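Local atomic coordinates of AOC_like domain-containing protein (PDB entry 7DVI), a protein that catalyses exo-selective intermolecular Diels-Alder reactions on non-natural substrates and adopts a barrel like that of allene oxide cyclases. Residues H25-Q37 and G50-L64. Numbering follows the deposited sequence.
Sequences HEGIWEPQIRNEQ and GSYYDELYDSSRELL. With EDO (1,2-ethanediol), chain M; EDO (1,2-ethanediol), chain R.
Strands 28-30 and 34-37 both run nearly antiparallel to strand 50-57, the second at 169°, and a classic beta bulge absorbs a one-residue slip in register. There Ile33 N and Arg34 N both donate to Tyr53 O, at 2.8 and 3.0 Å. At the bulge Ile33 leans over the Tyr53 ring, its CB almost above the centre in a CH-pi contact, while its CD1 packs on Glu55. Further along, Trp29 turns the edge of its six-membered ring toward the face of Tyr57 in an offset edge-to-face pair, with planes at 63°. Pro31 CD lies toward the rim over one Trp29 face, and Arg61, in one of its two conformers, can lie over the opposite face. Tyr57 OH in turn donates a very short bond to Glu55 OE1. On the barrel's inner side, Glu30, extended with CG anti to its own N (chi1 179°), brings OE2 within 2.4 Å of Asp54 OD2; Arg132 also forms a salt bridge to Glu30. Asp54 OD1 accepts from Gln32 NE2 through its syn lone pair, at 3.1 Å. Ile28 CG2 meets Leu56 CG, and Leu64 CD1 sits over the His25 ring 3.8 Å from its centroid. The whole exemplifies a bulged beta hairpin, here joining the first two strands of an eight-stranded antiparallel barrel of the allene oxide cyclase-like family.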
ATOM      1  N   HIS A  25     -13.798 -14.040   4.655  1.00 34.86           N
ATOM      2  CA  HIS A  25     -13.419 -15.295   5.340  1.00 34.04           C
ATOM      3  C   HIS A  25     -12.690 -14.914   6.625  1.00 39.31           C
ATOM      4  O   HIS A  25     -11.580 -14.329   6.522  1.00 35.73           O
ATOM      5  CB  HIS A  25     -12.543 -16.223   4.486  1.00 37.14           C
ATOM      6  CG  HIS A  25     -13.179 -16.669   3.220  1.00 40.53           C
ATOM      7  ND1 HIS A  25     -14.181 -17.630   3.198  1.00 42.44           N
ATOM      8  CD2 HIS A  25     -12.961 -16.303   1.940  1.00 37.37           C
ATOM      9  CE1 HIS A  25     -14.547 -17.845   1.954  1.00 46.12           C
ATOM     10  NE2 HIS A  25     -13.794 -17.064   1.151  1.00 45.20           N
ATOM     11  N   GLU A  26     -13.298 -15.216   7.774  1.00 43.98           N
ATOM     12  CA  GLU A  26     -12.791 -14.915   9.142  1.00 44.51           C
ATOM     13  C   GLU A  26     -12.576 -16.211   9.940  1.00 46.21           C
ATOM     14  O   GLU A  26     -13.105 -17.284   9.512  1.00 45.29           O
ATOM     15  CB  GLU A  26     -13.804 -14.011   9.816  1.00 49.47           C
ATOM     16  CG  GLU A  26     -13.695 -12.605   9.301  1.00 58.27           C
ATOM     17  CD  GLU A  26     -14.566 -11.622  10.042  1.00 57.16           C
ATOM     18  OE1 GLU A  26     -15.450 -12.069  10.821  1.00 59.52           O
ATOM     19  OE2 GLU A  26     -14.351 -10.425   9.842  1.00 60.07           O
ATOM     20  N   GLY A  27     -11.785 -16.130  11.025  1.00 38.15           N
ATOM     21  CA  GLY A  27     -11.427 -17.293  11.869  1.00 37.30           C
ATOM     22  C   GLY A  27     -10.682 -18.319  11.072  1.00 39.36           C
ATOM     23  O   GLY A  27     -10.833 -19.549  11.319  1.00 39.71           O
ATOM     24  N   ILE A  28      -9.863 -17.845  10.132  1.00 37.95           N
ATOM     25  CA  ILE A  28      -8.974 -18.756   9.377  1.00 34.88           C
ATOM     26  C   ILE A  28      -7.881 -19.251  10.316  1.00 37.41           C
ATOM     27  O   ILE A  28      -7.312 -18.450  11.083  1.00 36.73           O
ATOM     28  CB  ILE A  28      -8.387 -18.089   8.123  1.00 36.56           C
ATOM     29  CG1 ILE A  28      -9.494 -17.731   7.131  1.00 35.15           C
ATOM     30  CG2 ILE A  28      -7.297 -18.967   7.529  1.00 35.79           C
ATOM     31  CD1 ILE A  28      -9.083 -16.731   6.086  1.00 35.64           C
ATOM     32  N   TRP A  29      -7.598 -20.534  10.194  1.00 37.53           N
ATOM     33  CA  TRP A  29      -6.517 -21.267  10.878  1.00 41.96           C
ATOM     34  C   TRP A  29      -5.513 -21.532   9.758  1.00 36.65           C
ATOM     35  O   TRP A  29      -5.891 -22.188   8.758  1.00 37.17           O
ATOM     36  CB  TRP A  29      -7.100 -22.540  11.558  1.00 44.40           C
ATOM     37  CG  TRP A  29      -6.123 -23.405  12.296  1.00 41.88           C
ATOM     38  CD1 TRP A  29      -5.627 -23.192  13.553  1.00 44.09           C
ATOM     39  CD2 TRP A  29      -5.541 -24.648  11.844  1.00 44.69           C
ATOM     40  NE1 TRP A  29      -4.748 -24.188  13.887  1.00 41.54           N
ATOM     41  CE2 TRP A  29      -4.678 -25.096  12.865  1.00 46.99           C
ATOM     42  CE3 TRP A  29      -5.673 -25.429  10.691  1.00 45.10           C
ATOM     43  CZ2 TRP A  29      -3.959 -26.291  12.756  1.00 49.20           C
ATOM     44  CZ3 TRP A  29      -4.954 -26.597  10.575  1.00 47.52           C
ATOM     45  CH2 TRP A  29      -4.104 -27.021  11.595  1.00 49.33           C
ATOM     46  N   GLU A  30      -4.285 -21.035   9.900  1.00 36.00           N
ATOM     47  CA  GLU A  30      -3.305 -20.988   8.779  1.00 36.46           C
ATOM     48  C   GLU A  30      -1.990 -21.619   9.222  1.00 41.01           C
ATOM     49  O   GLU A  30      -1.089 -20.940   9.740  1.00 37.10           O
ATOM     50  CB  GLU A  30      -3.145 -19.539   8.284  1.00 35.13           C
ATOM     51  CG  GLU A  30      -2.143 -19.406   7.144  1.00 35.81           C
ATOM     52  CD  GLU A  30      -2.008 -18.024   6.504  1.00 33.96           C
ATOM     53  OE1 GLU A  30      -2.928 -17.214   6.687  1.00 34.75           O
ATOM     54  OE2 GLU A  30      -0.904 -17.751   5.896  1.00 32.99           O
ATOM     55  N   PRO A  31      -1.842 -22.953   9.060  1.00 40.75           N
ATOM     56  CA  PRO A  31      -0.583 -23.599   9.389  1.00 41.38           C
ATOM     57  C   PRO A  31       0.439 -23.401   8.278  1.00 44.22           C
ATOM     58  O   PRO A  31       0.040 -23.414   7.099  1.00 35.88           O
ATOM     59  CB  PRO A  31      -0.968 -25.086   9.494  1.00 41.73           C
ATOM     60  CG  PRO A  31      -2.134 -25.223   8.543  1.00 40.04           C
ATOM     61  CD  PRO A  31      -2.896 -23.928   8.729  1.00 40.55           C
ATOM     62  N   GLN A  32       1.710 -23.329   8.684  1.00 37.24           N
ATOM     63  CA  GLN A  32       2.855 -23.183   7.769  1.00 44.17           C
ATOM     64  C   GLN A  32       3.305 -24.563   7.308  1.00 45.14           C
ATOM     65  O   GLN A  32       3.612 -25.360   8.164  1.00 52.11           O
ATOM     66  CB  GLN A  32       3.960 -22.422   8.487  1.00 46.58           C
ATOM     67  CG  GLN A  32       5.043 -21.970   7.521  1.00 53.99           C
ATOM     68  CD  GLN A  32       5.581 -20.610   7.893  1.00 59.91           C
ATOM     69  OE1 GLN A  32       6.488 -20.519   8.712  1.00 60.49           O
ATOM     70  NE2 GLN A  32       5.026 -19.550   7.296  1.00 53.64           N
ATOM     71  N   ILE A  33       3.366 -24.822   6.002  1.00 37.41           N
ATOM     72  CA  ILE A  33       3.790 -26.134   5.452  1.00 39.24           C
ATOM     73  C   ILE A  33       5.283 -26.082   5.138  1.00 45.88           C
ATOM     74  O   ILE A  33       6.020 -27.096   5.358  1.00 41.27           O
ATOM     75  CB  ILE A  33       2.956 -26.492   4.209  1.00 41.14           C
ATOM     76  CG1 ILE A  33       1.454 -26.326   4.446  1.00 40.18           C
ATOM     77  CG2 ILE A  33       3.316 -27.882   3.701  1.00 45.12           C
ATOM     78  CD1 ILE A  33       0.890 -27.143   5.595  1.00 44.90           C
ATOM     79  N   ARG A  34       5.764 -24.965   4.599  1.00 43.51           N
ATOM     80  CA  ARG A  34       7.232 -24.827   4.366  1.00 38.84           C
ATOM     81  C   ARG A  34       7.608 -23.351   4.472  1.00 40.42           C
ATOM     82  O   ARG A  34       6.801 -22.478   4.051  1.00 33.51           O
ATOM     83  CB  ARG A  34       7.627 -25.458   3.038  1.00 38.15           C
ATOM     84  CG  ARG A  34       9.129 -25.481   2.788  1.00 47.89           C
ATOM     85  CD  ARG A  34       9.934 -26.268   3.837  1.00 50.82           C
ATOM     86  NE  ARG A  34      11.393 -26.184   3.691  1.00 47.67           N
ATOM     87  CZ  ARG A  34      12.122 -26.914   2.849  1.00 54.25           C
ATOM     88  NH1 ARG A  34      11.524 -27.758   2.028  1.00 58.16           N
ATOM     89  NH2 ARG A  34      13.443 -26.791   2.805  1.00 55.17           N
ATOM     90  N   ASN A  35       8.777 -23.095   5.029  1.00 40.22           N
ATOM     91  CA  ASN A  35       9.286 -21.715   5.116  1.00 35.09           C
ATOM     92  C   ASN A  35      10.791 -21.793   5.281  1.00 42.21           C
ATOM     93  O   ASN A  35      11.259 -22.720   5.913  1.00 37.89           O
ATOM     94  CB  ASN A  35       8.591 -20.902   6.194  1.00 43.89           C
ATOM     95  CG  ASN A  35       9.017 -21.306   7.578  1.00 59.60           C
ATOM     96  OD1 ASN A  35       8.462 -22.234   8.151  1.00 72.25           O
ATOM     97  ND2 ASN A  35       9.997 -20.605   8.113  1.00 67.17           N
ATOM     98  N   GLU A  36      11.485 -20.885   4.622  1.00 30.78           N
ATOM     99  CA  GLU A  36      12.958 -20.738   4.692  1.00 33.74           C
ATOM    100  C   GLU A  36      13.211 -19.252   4.782  1.00 35.73           C
ATOM    101  O   GLU A  36      12.343 -18.467   4.273  1.00 31.57           O
ATOM    102  CB  GLU A  36      13.685 -21.353   3.497  1.00 35.56           C
ATOM    103  CG  GLU A  36      13.504 -22.856   3.363  1.00 38.93           C
ATOM    104  CD  GLU A  36      14.197 -23.700   4.432  1.00 45.06           C
ATOM    105  OE1 GLU A  36      15.143 -23.203   5.072  1.00 41.18           O
ATOM    106  OE2 GLU A  36      13.721 -24.821   4.673  1.00 50.79           O
ATOM    107  N   GLN A  37      14.232 -18.851   5.528  1.00 32.08           N
ATOM    108  CA  GLN A  37      14.493 -17.410   5.745  1.00 34.50           C
ATOM    109  C   GLN A  37      15.880 -17.200   6.343  1.00 36.60           C
ATOM    110  O   GLN A  37      16.411 -18.142   6.903  1.00 34.27           O
ATOM    111  CB  GLN A  37      13.519 -16.851   6.777  1.00 37.80           C
ATOM    112  CG  GLN A  37      13.844 -17.255   8.199  1.00 41.27           C
ATOM    113  CD  GLN A  37      12.655 -17.121   9.106  1.00 47.59           C
ATOM    114  OE1 GLN A  37      11.624 -17.725   8.877  1.00 57.04           O
ATOM    115  NE2 GLN A  37      12.794 -16.336  10.157  1.00 49.34           N
ATOM    116  N   GLY A  50      12.353 -14.026   3.702  1.00 27.65           N
ATOM    117  CA  GLY A  50      11.812 -15.374   3.876  1.00 28.94           C
ATOM    118  C   GLY A  50      10.786 -15.649   2.796  1.00 30.62           C
ATOM    119  O   GLY A  50      10.235 -14.673   2.226  1.00 25.29           O
ATOM    120  N   SER A  51      10.566 -16.918   2.515  1.00 28.84           N
ATOM    121  CA  SER A  51       9.513 -17.408   1.594  1.00 28.70           C
ATOM    122  C   SER A  51       8.729 -18.464   2.362  1.00 35.19           C
ATOM    123  O   SER A  51       9.326 -19.200   3.235  1.00 32.15           O
ATOM    124  CB  SER A  51      10.089 -17.950   0.328  1.00 26.31           C
ATOM    125  OG  SER A  51      10.799 -16.954  -0.402  1.00 28.01           O
ATOM    126  N   TYR A  52       7.453 -18.594   2.028  1.00 31.07           N
ATOM    127  CA  TYR A  52       6.546 -19.474   2.778  1.00 30.31           C
ATOM    128  C   TYR A  52       5.439 -20.022   1.879  1.00 33.83           C
ATOM    129  O   TYR A  52       5.056 -19.431   0.840  1.00 28.81           O
ATOM    130  CB  TYR A  52       5.985 -18.736   3.974  1.00 28.94           C
ATOM    131  CG  TYR A  52       5.172 -17.519   3.636  1.00 32.36           C
ATOM    132  CD1 TYR A  52       3.842 -17.627   3.294  1.00 35.72           C
ATOM    133  CD2 TYR A  52       5.748 -16.259   3.601  1.00 30.81           C
ATOM    134  CE1 TYR A  52       3.089 -16.509   2.955  1.00 35.59           C
ATOM    135  CE2 TYR A  52       5.012 -15.138   3.264  1.00 31.34           C
ATOM    136  CZ  TYR A  52       3.681 -15.267   2.904  1.00 32.61           C
ATOM    137  OH  TYR A  52       2.923 -14.162   2.642  1.00 35.64           O
ATOM    138  N   TYR A  53       4.959 -21.168   2.323  1.00 33.68           N
ATOM    139  CA  TYR A  53       3.823 -21.944   1.763  1.00 32.44           C
ATOM    140  C   TYR A  53       2.981 -22.379   2.951  1.00 33.52           C
ATOM    141  O   TYR A  53       3.494 -23.166   3.803  1.00 33.92           O
ATOM    142  CB  TYR A  53       4.392 -23.077   0.909  1.00 35.63           C
ATOM    143  CG  TYR A  53       3.474 -24.249   0.631  1.00 39.16           C
ATOM    144  CD1 TYR A  53       2.103 -24.111   0.493  1.00 44.26           C
ATOM    145  CD2 TYR A  53       4.013 -25.514   0.481  1.00 49.29           C
ATOM    146  CE1 TYR A  53       1.286 -25.204   0.249  1.00 49.44           C
ATOM    147  CE2 TYR A  53       3.218 -26.614   0.226  1.00 48.05           C
ATOM    148  CZ  TYR A  53       1.851 -26.458   0.115  1.00 49.41           C
ATOM    149  OH  TYR A  53       1.102 -27.557  -0.168  1.00 51.75           O
ATOM    150  N   ASP A  54       1.769 -21.850   3.023  1.00 30.71           N
ATOM    151  CA  ASP A  54       0.812 -22.030   4.140  1.00 31.56           C
ATOM    152  C   ASP A  54      -0.455 -22.637   3.572  1.00 37.95           C
ATOM    153  O   ASP A  54      -0.741 -22.377   2.400  1.00 33.84           O
ATOM    154  CB  ASP A  54       0.388 -20.729   4.794  1.00 33.67           C
ATOM    155  CG  ASP A  54       1.485 -20.025   5.576  1.00 32.66           C
ATOM    156  OD1 ASP A  54       2.565 -20.574   5.649  1.00 32.06           O
ATOM    157  OD2 ASP A  54       1.191 -18.964   6.127  1.00 31.96           O
ATOM    158  N   GLU A  55      -1.148 -23.443   4.373  1.00 37.05           N
ATOM    159  CA  GLU A  55      -2.554 -23.788   4.097  1.00 33.47           C
ATOM    160  C   GLU A  55      -3.447 -22.842   4.880  1.00 32.86           C
ATOM    161  O   GLU A  55      -3.001 -22.269   5.892  1.00 33.23           O
ATOM    162  CB  GLU A  55      -2.840 -25.235   4.481  1.00 36.73           C
ATOM    163  CG  GLU A  55      -2.279 -26.227   3.496  1.00 37.31           C
ATOM    164  CD  GLU A  55      -2.520 -27.680   3.890  1.00 42.18           C
ATOM    165  OE1 GLU A  55      -2.934 -27.942   5.040  1.00 41.95           O
ATOM    166  OE2 GLU A  55      -2.328 -28.528   3.033  1.00 45.65           O
ATOM    167  N   LEU A  56      -4.658 -22.662   4.388  1.00 30.71           N
ATOM    168  CA  LEU A  56      -5.708 -21.941   5.106  1.00 35.10           C
ATOM    169  C   LEU A  56      -6.881 -22.912   5.256  1.00 37.06           C
ATOM    170  O   LEU A  56      -7.245 -23.557   4.253  1.00 40.09           O
ATOM    171  CB  LEU A  56      -6.143 -20.712   4.302  1.00 38.47           C
ATOM    172  CG  LEU A  56      -5.218 -19.491   4.394  1.00 39.93           C
ATOM    173  CD1 LEU A  56      -3.983 -19.743   3.553  1.00 37.53           C
ATOM    174  CD2 LEU A  56      -5.953 -18.247   3.931  1.00 41.62           C
ATOM    175  N   TYR A  57      -7.483 -22.885   6.440  1.00 43.28           N
ATOM    176  CA  TYR A  57      -8.706 -23.620   6.819  1.00 41.13           C
ATOM    177  C   TYR A  57      -9.720 -22.589   7.288  1.00 39.94           C
ATOM    178  O   TYR A  57      -9.354 -21.643   8.023  1.00 35.94           O
ATOM    179  CB  TYR A  57      -8.344 -24.690   7.853  1.00 40.90           C
ATOM    180  CG  TYR A  57      -7.479 -25.789   7.300  1.00 42.89           C
ATOM    181  CD1 TYR A  57      -6.105 -25.633   7.168  1.00 38.80           C
ATOM    182  CD2 TYR A  57      -8.041 -27.003   6.916  1.00 41.54           C
ATOM    183  CE1 TYR A  57      -5.325 -26.628   6.612  1.00 39.12           C
ATOM    184  CE2 TYR A  57      -7.270 -28.007   6.374  1.00 36.76           C
ATOM    185  CZ  TYR A  57      -5.912 -27.820   6.226  1.00 39.55           C
ATOM    186  OH  TYR A  57      -5.145 -28.829   5.728  1.00 40.60           O
ATOM    187  N   ASP A  58     -10.972 -22.744   6.851  1.00 39.70           N
ATOM    188  CA  ASP A  58     -12.066 -21.839   7.275  1.00 38.06           C
ATOM    189  C   ASP A  58     -12.404 -22.132   8.751  1.00 39.51           C
ATOM    190  O   ASP A  58     -11.767 -23.004   9.363  1.00 38.28           O
ATOM    191  CB  ASP A  58     -13.229 -21.924   6.289  1.00 39.60           C
ATOM    192  CG  ASP A  58     -13.980 -23.251   6.330  1.00 48.12           C
ATOM    193  OD1 ASP A  58     -13.958 -23.937   7.415  1.00 44.22           O
ATOM    194  OD2 ASP A  58     -14.530 -23.605   5.266  1.00 46.82           O
ATOM    195  N   SER A  59     -13.334 -21.375   9.318  1.00 41.54           N
ATOM    196  CA  SER A  59     -13.701 -21.416  10.751  1.00 44.85           C
ATOM    197  C   SER A  59     -14.274 -22.795  11.109  1.00 50.67           C
ATOM    198  O   SER A  59     -14.315 -23.098  12.291  1.00 48.07           O
ATOM    199  CB  SER A  59     -14.657 -20.330  11.087  1.00 43.80           C
ATOM    200  OG  SER A  59     -15.869 -20.483  10.368  1.00 50.90           O
ATOM    201  N   SER A  60     -14.636 -23.608  10.120  1.00 45.53           N
ATOM    202  CA  SER A  60     -15.061 -25.019  10.291  1.00 49.82           C
ATOM    203  C   SER A  60     -13.886 -25.981  10.112  1.00 50.97           C
ATOM    204  O   SER A  60     -14.134 -27.175  10.119  1.00 60.53           O
ATOM    205  CB  SER A  60     -16.175 -25.318   9.345  1.00 47.90           C
ATOM    206  OG  SER A  60     -17.248 -24.443   9.633  1.00 50.95           O
ATOM    207  N   ARG A  61     -12.661 -25.496   9.955  0.35 41.12           N
ATOM    208  CA  ARG A  61     -11.437 -26.330   9.776  0.50 43.85           C
ATOM    209  C   ARG A  61     -11.580 -27.250   8.566  0.35 37.19           C
ATOM    210  O   ARG A  61     -10.884 -28.265   8.515  0.35 31.05           O
ATOM    211  CB  ARG A  61     -11.043 -27.125  11.030  0.50 48.73           C
ATOM    212  CG  ARG A  61      -9.736 -26.653  11.670  0.50 50.19           C
ATOM    213  CD  ARG A  61      -8.950 -27.717  12.418  0.50 51.42           C
ATOM    214  NE  ARG A  61      -7.791 -28.239  11.693  0.50 50.85           N
ATOM    215  CZ  ARG A  61      -7.861 -29.129  10.717  0.50 48.76           C
ATOM    216  NH1 ARG A  61      -6.770 -29.580  10.125  0.50 46.87           N
ATOM    217  NH2 ARG A  61      -9.038 -29.570  10.330  0.50 51.71           N
ATOM    218  N   GLU A  62     -12.402 -26.835   7.614  1.00 40.75           N
ATOM    219  CA  GLU A  62     -12.348 -27.318   6.206  1.00 42.40           C
ATOM    220  C   GLU A  62     -11.304 -26.497   5.417  1.00 43.61           C
ATOM    221  O   GLU A  62     -11.216 -25.269   5.645  1.00 44.71           O
ATOM    222  CB  GLU A  62     -13.697 -27.094   5.523  1.00 53.27           C
ATOM    223  CG  GLU A  62     -14.883 -27.724   6.238  1.00 64.22           C
ATOM    224  CD  GLU A  62     -15.182 -29.143   5.803  1.00 68.81           C
ATOM    225  OE1 GLU A  62     -16.352 -29.558   5.925  1.00 86.03           O
ATOM    226  OE2 GLU A  62     -14.244 -29.826   5.340  1.00 73.18           O
ATOM    227  N   LEU A  63     -10.596 -27.119   4.483  1.00 42.11           N
ATOM    228  CA  LEU A  63      -9.627 -26.452   3.571  1.00 43.06           C
ATOM    229  C   LEU A  63     -10.277 -25.296   2.794  1.00 43.16           C
ATOM    230  O   LEU A  63     -11.402 -25.429   2.218  1.00 39.26           O
ATOM    231  CB  LEU A  63      -9.020 -27.491   2.632  1.00 45.32           C
ATOM    232  CG  LEU A  63      -7.860 -27.006   1.751  1.00 42.80           C
ATOM    233  CD1 LEU A  63      -6.629 -26.642   2.578  1.00 40.22           C
ATOM    234  CD2 LEU A  63      -7.509 -28.063   0.733  1.00 42.22           C
ATOM    235  N   LEU A  64      -9.617 -24.140   2.827  1.00 37.79           N
ATOM    236  CA  LEU A  64     -10.044 -22.963   2.040  1.00 36.12           C
ATOM    237  C   LEU A  64      -9.101 -22.818   0.851  1.00 35.41           C
ATOM    238  O   LEU A  64      -9.584 -22.495  -0.279  1.00 37.69           O
ATOM    239  CB  LEU A  64     -10.067 -21.734   2.940  1.00 39.96           C
ATOM    240  CG  LEU A  64     -10.607 -20.453   2.320  1.00 35.89           C
ATOM    241  CD1 LEU A  64     -12.098 -20.554   1.964  1.00 38.44           C
ATOM    242  CD2 LEU A  64     -10.395 -19.304   3.295  1.00 37.32           C
TER
HETATM  243  C1  EDO M 212       7.803 -24.813   8.600  1.00 64.12           C
HETATM  244  O1  EDO M 212       6.595 -25.320   9.085  1.00 69.75           O
HETATM  245  C2  EDO M 212       8.594 -25.846   7.916  1.00 67.13           C
HETATM  246  O2  EDO M 212       9.582 -25.296   7.058  1.00 61.22           O
HETATM  247  C1  EDO R 217       6.553 -14.236   8.497  1.00 54.04           C
HETATM  248  O1  EDO R 217       5.978 -13.035   8.899  1.00 55.23           O
HETATM  249  C2  EDO R 217       5.543 -15.154   7.911  1.00 57.11           C
HETATM  250  O2  EDO R 217       5.959 -16.519   7.876  1.00 61.10           O
HETATM  251  O   HOH W   1     -14.129 -18.968   7.821  1.00 41.04           O